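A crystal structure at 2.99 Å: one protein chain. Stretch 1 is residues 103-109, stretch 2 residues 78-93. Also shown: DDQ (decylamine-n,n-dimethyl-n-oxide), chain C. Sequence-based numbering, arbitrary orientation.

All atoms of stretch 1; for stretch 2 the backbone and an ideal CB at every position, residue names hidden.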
ATOM      1  N   CYS A 103     -16.862   5.269 -10.359  1.00 42.80           N
ATOM      2  CA  CYS A 103     -16.348   4.913  -9.043  1.00 40.97           C
ATOM      3  C   CYS A 103     -17.438   4.955  -7.995  1.00 38.01           C
ATOM      4  O   CYS A 103     -18.044   5.974  -7.786  1.00 36.27           O
ATOM      5  CB  CYS A 103     -15.161   5.799  -8.667  1.00 41.52           C
ATOM      6  SG  CYS A 103     -14.348   5.209  -7.155  1.00 45.05           S
ATOM      7  N   ILE A 104     -17.700   3.817  -7.369  1.00 36.25           N
ATOM      8  CA  ILE A 104     -18.670   3.723  -6.272  1.00 35.03           C
ATOM      9  C   ILE A 104     -17.994   3.483  -4.910  1.00 35.73           C
ATOM     10  O   ILE A 104     -17.099   2.627  -4.769  1.00 36.33           O
ATOM     11  CB  ILE A 104     -19.689   2.563  -6.493  1.00 33.83           C
ATOM     12  CG1 ILE A 104     -20.308   2.583  -7.900  1.00 28.12           C
ATOM     13  CG2 ILE A 104     -20.771   2.604  -5.419  1.00 33.47           C
ATOM     14  CD1 ILE A 104     -20.803   1.215  -8.333  1.00 22.08           C
ATOM     15  N   SER A 105     -18.475   4.234  -3.920  1.00 35.84           N
ATOM     16  CA  SER A 105     -18.045   4.149  -2.541  1.00 35.73           C
ATOM     17  C   SER A 105     -19.133   3.386  -1.839  1.00 34.57           C
ATOM     18  O   SER A 105     -20.287   3.761  -1.924  1.00 34.51           O
ATOM     19  CB  SER A 105     -17.896   5.557  -1.973  1.00 36.06           C
ATOM     20  OG  SER A 105     -17.782   5.543  -0.554  1.00 40.62           O
ATOM     21  N   VAL A 106     -18.775   2.275  -1.210  1.00 33.88           N
ATOM     22  CA  VAL A 106     -19.739   1.416  -0.533  1.00 33.16           C
ATOM     23  C   VAL A 106     -19.823   1.813   0.947  1.00 33.35           C
ATOM     24  O   VAL A 106     -18.974   1.416   1.745  1.00 34.17           O
ATOM     25  CB  VAL A 106     -19.335  -0.052  -0.643  1.00 32.52           C
ATOM     26  CG1 VAL A 106     -20.323  -0.940   0.134  1.00 32.22           C
ATOM     27  CG2 VAL A 106     -19.240  -0.487  -2.108  1.00 30.86           C
ATOM     28  N   ASP A 107     -20.825   2.608   1.312  1.00 32.83           N
ATOM     29  CA  ASP A 107     -20.963   3.050   2.691  1.00 32.86           C
ATOM     30  C   ASP A 107     -21.812   2.096   3.490  1.00 32.31           C
ATOM     31  O   ASP A 107     -22.985   1.963   3.220  1.00 32.34           O
ATOM     32  CB  ASP A 107     -21.610   4.422   2.751  1.00 33.57           C
ATOM     33  CG  ASP A 107     -21.953   4.846   4.184  1.00 34.85           C
ATOM     34  OD1 ASP A 107     -22.884   4.285   4.742  1.00 37.21           O
ATOM     35  OD2 ASP A 107     -21.369   5.724   4.836  1.00 36.97           O
ATOM     36  N   TRP A 108     -21.234   1.437   4.489  1.00 32.01           N
ATOM     37  CA  TRP A 108     -22.021   0.588   5.392  1.00 31.36           C
ATOM     38  C   TRP A 108     -21.768   0.954   6.832  1.00 31.53           C
ATOM     39  O   TRP A 108     -21.766   0.097   7.703  1.00 30.88           O
ATOM     40  CB  TRP A 108     -21.730  -0.880   5.172  1.00 30.66           C
ATOM     41  CG  TRP A 108     -20.334  -1.252   5.344  1.00 30.00           C
ATOM     42  CD1 TRP A 108     -19.287  -0.849   4.591  1.00 30.15           C
ATOM     43  CD2 TRP A 108     -19.804  -2.164   6.311  1.00 29.83           C
ATOM     44  NE1 TRP A 108     -18.126  -1.454   5.022  1.00 29.23           N
ATOM     45  CE2 TRP A 108     -18.415  -2.266   6.078  1.00 28.40           C
ATOM     46  CE3 TRP A 108     -20.360  -2.901   7.357  1.00 28.90           C
ATOM     47  CZ2 TRP A 108     -17.581  -3.072   6.837  1.00 27.68           C
ATOM     48  CZ3 TRP A 108     -19.521  -3.718   8.108  1.00 29.23           C
ATOM     49  CH2 TRP A 108     -18.149  -3.795   7.838  1.00 27.57           C
ATOM     50  N   SER A 109     -21.593   2.249   7.051  1.00 32.29           N
ATOM     51  CA  SER A 109     -21.149   2.803   8.318  1.00 33.87           C
ATOM     52  C   SER A 109     -21.872   2.248   9.527  1.00 34.93           C
ATOM     53  O   SER A 109     -21.256   1.710  10.467  1.00 34.31           O
ATOM     54  CB  SER A 109     -21.324   4.320   8.299  1.00 34.02           C
ATOM     55  OG  SER A 109     -22.536   4.682   7.679  1.00 36.74           O
ATOM     56  N   UNK A  78     -13.901  -0.173   6.247  1.00 23.44           N
ATOM     57  CA  UNK A  78     -14.076  -1.241   7.208  1.00 24.28           C
ATOM     58  C   UNK A  78     -14.678  -0.801   8.527  1.00 25.12           C
ATOM     59  O   UNK A  78     -15.387   0.221   8.570  1.00 23.85           O
ATOM     60  CB  UNK A  78     -12.726  -1.911   7.471  1.00 24.28           C
ATOM     61  N   UNK A  79     -14.361  -1.598   9.581  1.00 26.46           N
ATOM     62  CA  UNK A  79     -14.778  -1.383  10.998  1.00 26.53           C
ATOM     63  C   UNK A  79     -14.724   0.082  11.389  1.00 26.51           C
ATOM     64  O   UNK A  79     -13.678   0.741  11.269  1.00 25.88           O
ATOM     65  CB  UNK A  79     -13.889  -2.188  11.948  1.00 26.53           C
ATOM     66  N   UNK A  80     -15.883   0.598  11.756  1.00 26.99           N
ATOM     67  CA  UNK A  80     -16.031   1.942  12.335  1.00 29.07           C
ATOM     68  C   UNK A  80     -15.519   3.105  11.533  1.00 30.07           C
ATOM     69  O   UNK A  80     -14.966   4.076  12.054  1.00 29.96           O
ATOM     70  CB  UNK A  80     -15.323   1.975  13.691  1.00 29.07           C
ATOM     71  N   UNK A  81     -15.755   2.985  10.250  1.00 31.88           N
ATOM     72  CA  UNK A  81     -15.417   3.977   9.281  1.00 33.21           C
ATOM     73  C   UNK A  81     -16.720   4.179   8.482  1.00 35.63           C
ATOM     74  O   UNK A  81     -17.717   3.423   8.684  1.00 35.59           O
ATOM     75  CB  UNK A  81     -14.230   3.558   8.411  1.00 33.21           C
ATOM     76  N   UNK A  82     -16.692   5.173   7.571  1.00 37.61           N
ATOM     77  CA  UNK A  82     -17.812   5.476   6.681  1.00 38.83           C
ATOM     78  C   UNK A  82     -17.393   5.747   5.196  1.00 38.90           C
ATOM     79  O   UNK A  82     -16.215   5.921   4.860  1.00 36.67           O
ATOM     80  CB  UNK A  82     -18.557   6.694   7.232  1.00 38.83           C
ATOM     81  N   UNK A  83     -18.410   5.710   4.335  1.00 40.56           N
ATOM     82  CA  UNK A  83     -18.288   6.003   2.910  1.00 42.35           C
ATOM     83  C   UNK A  83     -18.523   7.463   2.560  1.00 43.57           C
ATOM     84  O   UNK A  83     -17.747   8.037   1.793  1.00 43.94           O
ATOM     85  CB  UNK A  83     -19.272   5.135   2.123  1.00 42.35           C
ATOM     86  N   UNK A  84     -19.557   8.049   3.177  1.00 44.62           N
ATOM     87  CA  UNK A  84     -20.025   9.400   2.887  1.00 45.58           C
ATOM     88  C   UNK A  84     -19.099  10.500   3.342  1.00 45.63           C
ATOM     89  O   UNK A  84     -19.407  11.212   4.255  1.00 45.92           O
ATOM     90  CB  UNK A  84     -21.395   9.614   3.533  1.00 45.58           C
ATOM     91  N   UNK A  85     -18.025  10.783   2.694  1.00 46.82           N
ATOM     92  CA  UNK A  85     -17.226  11.928   3.128  1.00 47.96           C
ATOM     93  C   UNK A  85     -15.975  11.484   3.787  1.00 45.64           C
ATOM     94  O   UNK A  85     -14.895  12.009   3.501  1.00 46.45           O
ATOM     95  CB  UNK A  85     -18.017  12.828   4.080  1.00 47.96           C
ATOM     96  N   UNK A  86     -15.794  10.340   4.384  1.00 42.31           N
ATOM     97  CA  UNK A  86     -14.465   9.825   4.686  1.00 38.54           C
ATOM     98  C   UNK A  86     -13.599   9.689   3.397  1.00 36.27           C
ATOM     99  O   UNK A  86     -13.970  10.104   2.280  1.00 34.23           O
ATOM    100  CB  UNK A  86     -14.588   8.473   5.391  1.00 38.54           C
ATOM    101  N   UNK A  87     -12.433   9.116   3.586  1.00 34.27           N
ATOM    102  CA  UNK A  87     -11.511   8.804   2.512  1.00 33.11           C
ATOM    103  C   UNK A  87     -12.075   8.032   1.309  1.00 33.88           C
ATOM    104  O   UNK A  87     -11.547   8.244   0.238  1.00 34.41           O
ATOM    105  CB  UNK A  87     -10.352   7.999   3.103  1.00 33.11           C
ATOM    106  N   UNK A  88     -13.038   7.105   1.411  1.00 34.04           N
ATOM    107  CA  UNK A  88     -13.444   6.370   0.207  1.00 35.00           C
ATOM    108  C   UNK A  88     -13.928   7.292  -0.901  1.00 36.73           C
ATOM    109  O   UNK A  88     -13.457   7.179  -2.045  1.00 36.58           O
ATOM    110  CB  UNK A  88     -14.546   5.366   0.551  1.00 35.00           C
ATOM    111  N   UNK A  89     -14.832   8.200  -0.555  1.00 38.82           N
ATOM    112  CA  UNK A  89     -15.323   9.192  -1.489  1.00 40.70           C
ATOM    113  C   UNK A  89     -14.151  10.055  -1.924  1.00 41.49           C
ATOM    114  O   UNK A  89     -13.895  10.235  -3.094  1.00 41.35           O
ATOM    115  CB  UNK A  89     -16.437  10.038  -0.869  1.00 40.70           C
ATOM    116  N   UNK A  90     -13.382  10.542  -0.986  1.00 42.95           N
ATOM    117  CA  UNK A  90     -12.203  11.288  -1.365  1.00 44.98           C
ATOM    118  C   UNK A  90     -11.387  10.520  -2.483  1.00 42.03           C
ATOM    119  O   UNK A  90     -10.895  11.104  -3.421  1.00 41.19           O
ATOM    120  CB  UNK A  90     -11.341  11.533  -0.125  1.00 44.98           C
ATOM    121  N   UNK A  91     -11.324   9.194  -2.387  1.00 40.31           N
ATOM    122  CA  UNK A  91     -10.494   8.324  -3.232  1.00 37.95           C
ATOM    123  C   UNK A  91     -11.119   8.197  -4.596  1.00 37.35           C
ATOM    124  O   UNK A  91     -10.421   8.157  -5.592  1.00 36.86           O
ATOM    125  CB  UNK A  91     -10.315   6.942  -2.601  1.00 37.95           C
ATOM    126  N   UNK A  92     -12.442   8.130  -4.640  1.00 36.85           N
ATOM    127  CA  UNK A  92     -13.169   8.101  -5.920  1.00 36.90           C
ATOM    128  C   UNK A  92     -12.853   9.313  -6.796  1.00 37.13           C
ATOM    129  O   UNK A  92     -12.374   9.154  -7.914  1.00 36.99           O
ATOM    130  CB  UNK A  92     -14.676   8.036  -5.665  1.00 36.90           C
ATOM    131  N   UNK A  93     -13.135  10.506  -6.286  1.00 37.46           N
ATOM    132  CA  UNK A  93     -12.642  11.753  -6.864  1.00 38.21           C
ATOM    133  C   UNK A  93     -11.205  11.688  -7.417  1.00 37.28           C
ATOM    134  O   UNK A  93     -10.977  12.018  -8.567  1.00 37.12           O
ATOM    135  CB  UNK A  93     -12.717  12.851  -5.802  1.00 38.21           C
TER
HETATM  136  N1  DDQ C 502     -11.475   6.502  10.762  1.00 35.38           N
HETATM  137  O1  DDQ C 502     -11.545   6.477   9.509  1.00 37.75           O
HETATM  138  CM1 DDQ C 502     -10.815   7.791  11.179  1.00 34.18           C
HETATM  139  CM2 DDQ C 502     -12.834   6.434  11.377  1.00 36.19           C
HETATM  140  C1  DDQ C 502     -10.622   5.311  11.062  1.00 32.56           C
HETATM  141  C2  DDQ C 502     -11.339   3.975  11.293  1.00 28.83           C
HETATM  142  C3  DDQ C 502     -10.974   3.461  12.680  1.00 27.82           C
HETATM  143  C4  DDQ C 502      -9.876   2.408  12.678  1.00 24.48           C
HETATM  144  C5  DDQ C 502     -10.351   1.130  13.348  1.00 21.61           C
HETATM  145  C6  DDQ C 502      -9.204   0.162  13.271  1.00 21.50           C
HETATM  146  C7  DDQ C 502      -9.581  -1.197  13.785  1.00 22.62           C
HETATM  147  C8  DDQ C 502      -9.425  -2.266  12.721  1.00 25.20           C
HETATM  148  C9  DDQ C 502     -10.058  -3.572  13.215  1.00 26.06           C
HETATM  149  C10 DDQ C 502      -9.353  -4.824  12.745  1.00 25.69           C

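Position 78 opens a type II turn that ends at 81. Its CA lies 4.0 Å from CZ2 of Trp108, while the CA-to-CB direction leads away from stretch 1. An ideal CB would sit 5.0 Å from the same CZ2, so a small side chain is not excluded, although phi/psi of -121/-155 suits glycine well. The residue is Gly78, whose bare CA packs against the indole.

At 79 the CB points away from stretch 1 and toward the alkyl chain of DDQ, which invites an apolar side chain; Phe79 brings CD2 to 3.9 Å from DDQ C7. Position 80 has positive phi (57/39), where glycine or asparagine would be common, and its CB is directed away from stretch 1. Arg80 occupies it, and its carbonyl O lies 3.3 Å from DDQ CM2.

The CB at 81 points sideways and meets nothing of stretch 1, but the amine oxide lies nearby, so a polar side chain would fit. The carbonyl O faces stretch 1 and receives a CA-H...O contact from Ser109 CA at 3.5 Å. The residue is Asp81. Its OD1 comes 2.9 Å from DDQ O1 and also accepts a hydrogen bond from its neighbour's backbone N at 82.

At 82 the ideal CB is 3.8 Å from both Ser109 CB and Asp107 OD2. Many side chains could start here, and a basic one might turn to the carboxylate. Arg82 instead packs its CB 3.7 Å from Ser109 CB and leads its end away, with no salt bridge to Asp107.

Position 83 is the most constrained. Its CB would point toward the strand and stand 2.5 Å from Asp107 CB, a clash, and 3.1 Å from Ser105 OG, so although the backbone angles (-91/-43) would allow other residues, the strand leaves room for glycine alone. Gly83 CA comes within 4.0 Å of Asp107 CA; its N donates to Asp107 OD2 at 3.0 Å, and its O accepts a weak hydrogen bond from Ser105 OG at 3.4 Å.

At 84 the backbone N also reaches Asp107 OD2, a weak hydrogen bond of 3.4 Å open to any residue but proline. With the CB sideways, many polar residues would serve; Glu84 directs its end away from the carboxylate. At 85, positive phi (107/-25) favours glycine, but Asp85 is found, clear of stretch 1.

Position 86 precedes the helix, where serine, threonine or aspartate is usual; Ser86 donates OG to Asp81 OD1 at 3.0 Å. At 87 stretch 1 sets no limit on size; Trp87 NE1 donates to Asp81 OD2 at 2.8 Å.

Site 88 points toward Ser105 OG, leaving room for something compact: Pro88 places CB 3.5 Å from it. At 89 the CB points sideways, and a small side chain suits; Ser89 OG donates to Ser86 O at 3.3 Å. Positions 90 and 91 meet nothing of stretch 1, leaving the choice open; they hold Asp90 and Met91.

At 92 the ideal CB stands 3.2 Å from Cys103 SG, too tight for an ordinary contact but apt for a disulfide. Cys92 forms it, SG to Cys103 SG 2.1 Å, chi3 -71°, tying helix to antiparallel strand. At 93 the CB points away and many side chains would do; it is Lys93.

Stretch 2, residues 78-93: GFRDRGEDSWPSDMCK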
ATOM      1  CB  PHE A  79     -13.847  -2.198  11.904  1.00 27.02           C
ATOM      2  CG  PHE A  79     -14.244  -2.238  13.361  1.00 28.59           C
ATOM      3  CD1 PHE A  79     -15.380  -2.887  13.792  1.00 28.94           C
ATOM      4  CD2 PHE A  79     -13.439  -1.669  14.320  1.00 30.82           C
ATOM      5  CE1 PHE A  79     -15.725  -2.894  15.130  1.00 27.19           C
ATOM      6  CE2 PHE A  79     -13.807  -1.708  15.661  1.00 29.62           C
ATOM      7  CZ  PHE A  79     -14.949  -2.320  16.038  1.00 26.93           C
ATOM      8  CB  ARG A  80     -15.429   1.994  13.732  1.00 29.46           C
ATOM      9  CG  ARG A  80     -16.172   1.007  14.651  1.00 32.75           C
ATOM     10  CD  ARG A  80     -15.982   1.260  16.061  1.00 33.75           C
ATOM     11  NE  ARG A  80     -17.102   1.992  16.621  1.00 35.84           N
ATOM     12  CZ  ARG A  80     -18.094   1.474  17.346  1.00 36.08           C
ATOM     13  NH1 ARG A  80     -18.182   0.138  17.612  1.00 34.79           N
ATOM     14  NH2 ARG A  80     -18.997   2.338  17.827  1.00 35.09           N
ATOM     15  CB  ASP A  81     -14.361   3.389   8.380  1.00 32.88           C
ATOM     16  CG  ASP A  81     -13.392   4.399   7.860  1.00 32.84           C
ATOM     17  OD1 ASP A  81     -13.716   5.613   7.736  1.00 33.96           O
ATOM     18  OD2 ASP A  81     -12.258   4.014   7.495  1.00 30.61           O
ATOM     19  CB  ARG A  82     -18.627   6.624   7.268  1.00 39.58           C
ATOM     20  CG  ARG A  82     -17.834   7.865   7.414  1.00 42.93           C
ATOM     21  CD  ARG A  82     -18.640   9.044   7.763  1.00 46.83           C
ATOM     22  NE  ARG A  82     -17.788  10.215   7.636  1.00 51.10           N
ATOM     23  CZ  ARG A  82     -18.211  11.475   7.773  1.00 55.21           C
ATOM     24  NH1 ARG A  82     -19.509  11.731   8.038  1.00 54.24           N
ATOM     25  NH2 ARG A  82     -17.333  12.489   7.646  1.00 57.18           N
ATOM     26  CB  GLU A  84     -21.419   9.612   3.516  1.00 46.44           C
ATOM     27  CG  GLU A  84     -22.483   9.923   2.477  1.00 48.06           C
ATOM     28  CD  GLU A  84     -23.375  11.105   2.808  1.00 50.54           C
ATOM     29  OE1 GLU A  84     -22.910  12.275   2.805  1.00 50.58           O
ATOM     30  OE2 GLU A  84     -24.573  10.870   3.043  1.00 52.62           O
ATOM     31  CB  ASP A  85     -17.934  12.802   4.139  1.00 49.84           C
ATOM     32  CG  ASP A  85     -18.221  14.172   3.584  1.00 55.27           C
ATOM     33  OD1 ASP A  85     -17.426  15.100   3.878  1.00 62.49           O
ATOM     34  OD2 ASP A  85     -19.220  14.389   2.860  1.00 61.02           O
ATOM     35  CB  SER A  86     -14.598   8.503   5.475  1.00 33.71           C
ATOM     36  OG  SER A  86     -13.560   8.335   6.483  1.00 33.95           O
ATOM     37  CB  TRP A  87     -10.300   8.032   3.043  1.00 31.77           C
ATOM     38  CG  TRP A  87     -10.664   6.759   3.669  1.00 29.10           C
ATOM     39  CD1 TRP A  87     -11.124   6.562   4.967  1.00 28.11           C
ATOM     40  CD2 TRP A  87     -10.674   5.474   3.053  1.00 26.68           C
ATOM     41  NE1 TRP A  87     -11.401   5.235   5.176  1.00 25.21           N
ATOM     42  CE2 TRP A  87     -11.124   4.539   4.025  1.00 24.98           C
ATOM     43  CE3 TRP A  87     -10.360   5.007   1.776  1.00 25.63           C
ATOM     44  CZ2 TRP A  87     -11.251   3.181   3.752  1.00 24.17           C
ATOM     45  CZ3 TRP A  87     -10.500   3.652   1.505  1.00 25.92           C
ATOM     46  CH2 TRP A  87     -10.944   2.752   2.493  1.00 24.93           C
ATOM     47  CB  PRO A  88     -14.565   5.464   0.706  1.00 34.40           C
ATOM     48  CG  PRO A  88     -14.200   5.237   2.046  1.00 34.30           C
ATOM     49  CD  PRO A  88     -13.791   6.610   2.569  1.00 33.67           C
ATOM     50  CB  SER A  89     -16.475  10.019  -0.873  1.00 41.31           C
ATOM     51  OG  SER A  89     -16.038  11.097  -0.062  1.00 44.54           O
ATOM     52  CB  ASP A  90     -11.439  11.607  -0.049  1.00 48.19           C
ATOM     53  CG  ASP A  90     -10.111  12.338  -0.269  1.00 56.94           C
ATOM     54  OD1 ASP A  90     -10.090  13.343  -1.035  1.00 66.68           O
ATOM     55  OD2 ASP A  90      -9.038  11.965   0.310  1.00 69.30           O
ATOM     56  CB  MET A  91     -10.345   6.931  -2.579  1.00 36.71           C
ATOM     57  CG  MET A  91      -9.546   5.912  -3.393  1.00 34.15           C
ATOM     58  SD  MET A  91      -9.205   4.294  -2.589  1.00 28.36           S
ATOM     59  CE  MET A  91      -7.716   4.782  -1.563  1.00 31.44           C
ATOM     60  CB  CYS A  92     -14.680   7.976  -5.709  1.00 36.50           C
ATOM     61  SG  CYS A  92     -15.227   6.257  -5.611  1.00 38.01           S
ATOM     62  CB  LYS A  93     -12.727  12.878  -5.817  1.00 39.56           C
ATOM     63  CG  LYS A  93     -14.087  13.642  -5.768  1.00 43.21           C
ATOM     64  CD  LYS A  93     -15.057  13.144  -4.682  1.00 46.49           C
ATOM     65  CE  LYS A  93     -15.940  14.271  -4.136  1.00 47.94           C
ATOM     66  NZ  LYS A  93     -17.099  13.725  -3.360  1.00 48.19           N
TER
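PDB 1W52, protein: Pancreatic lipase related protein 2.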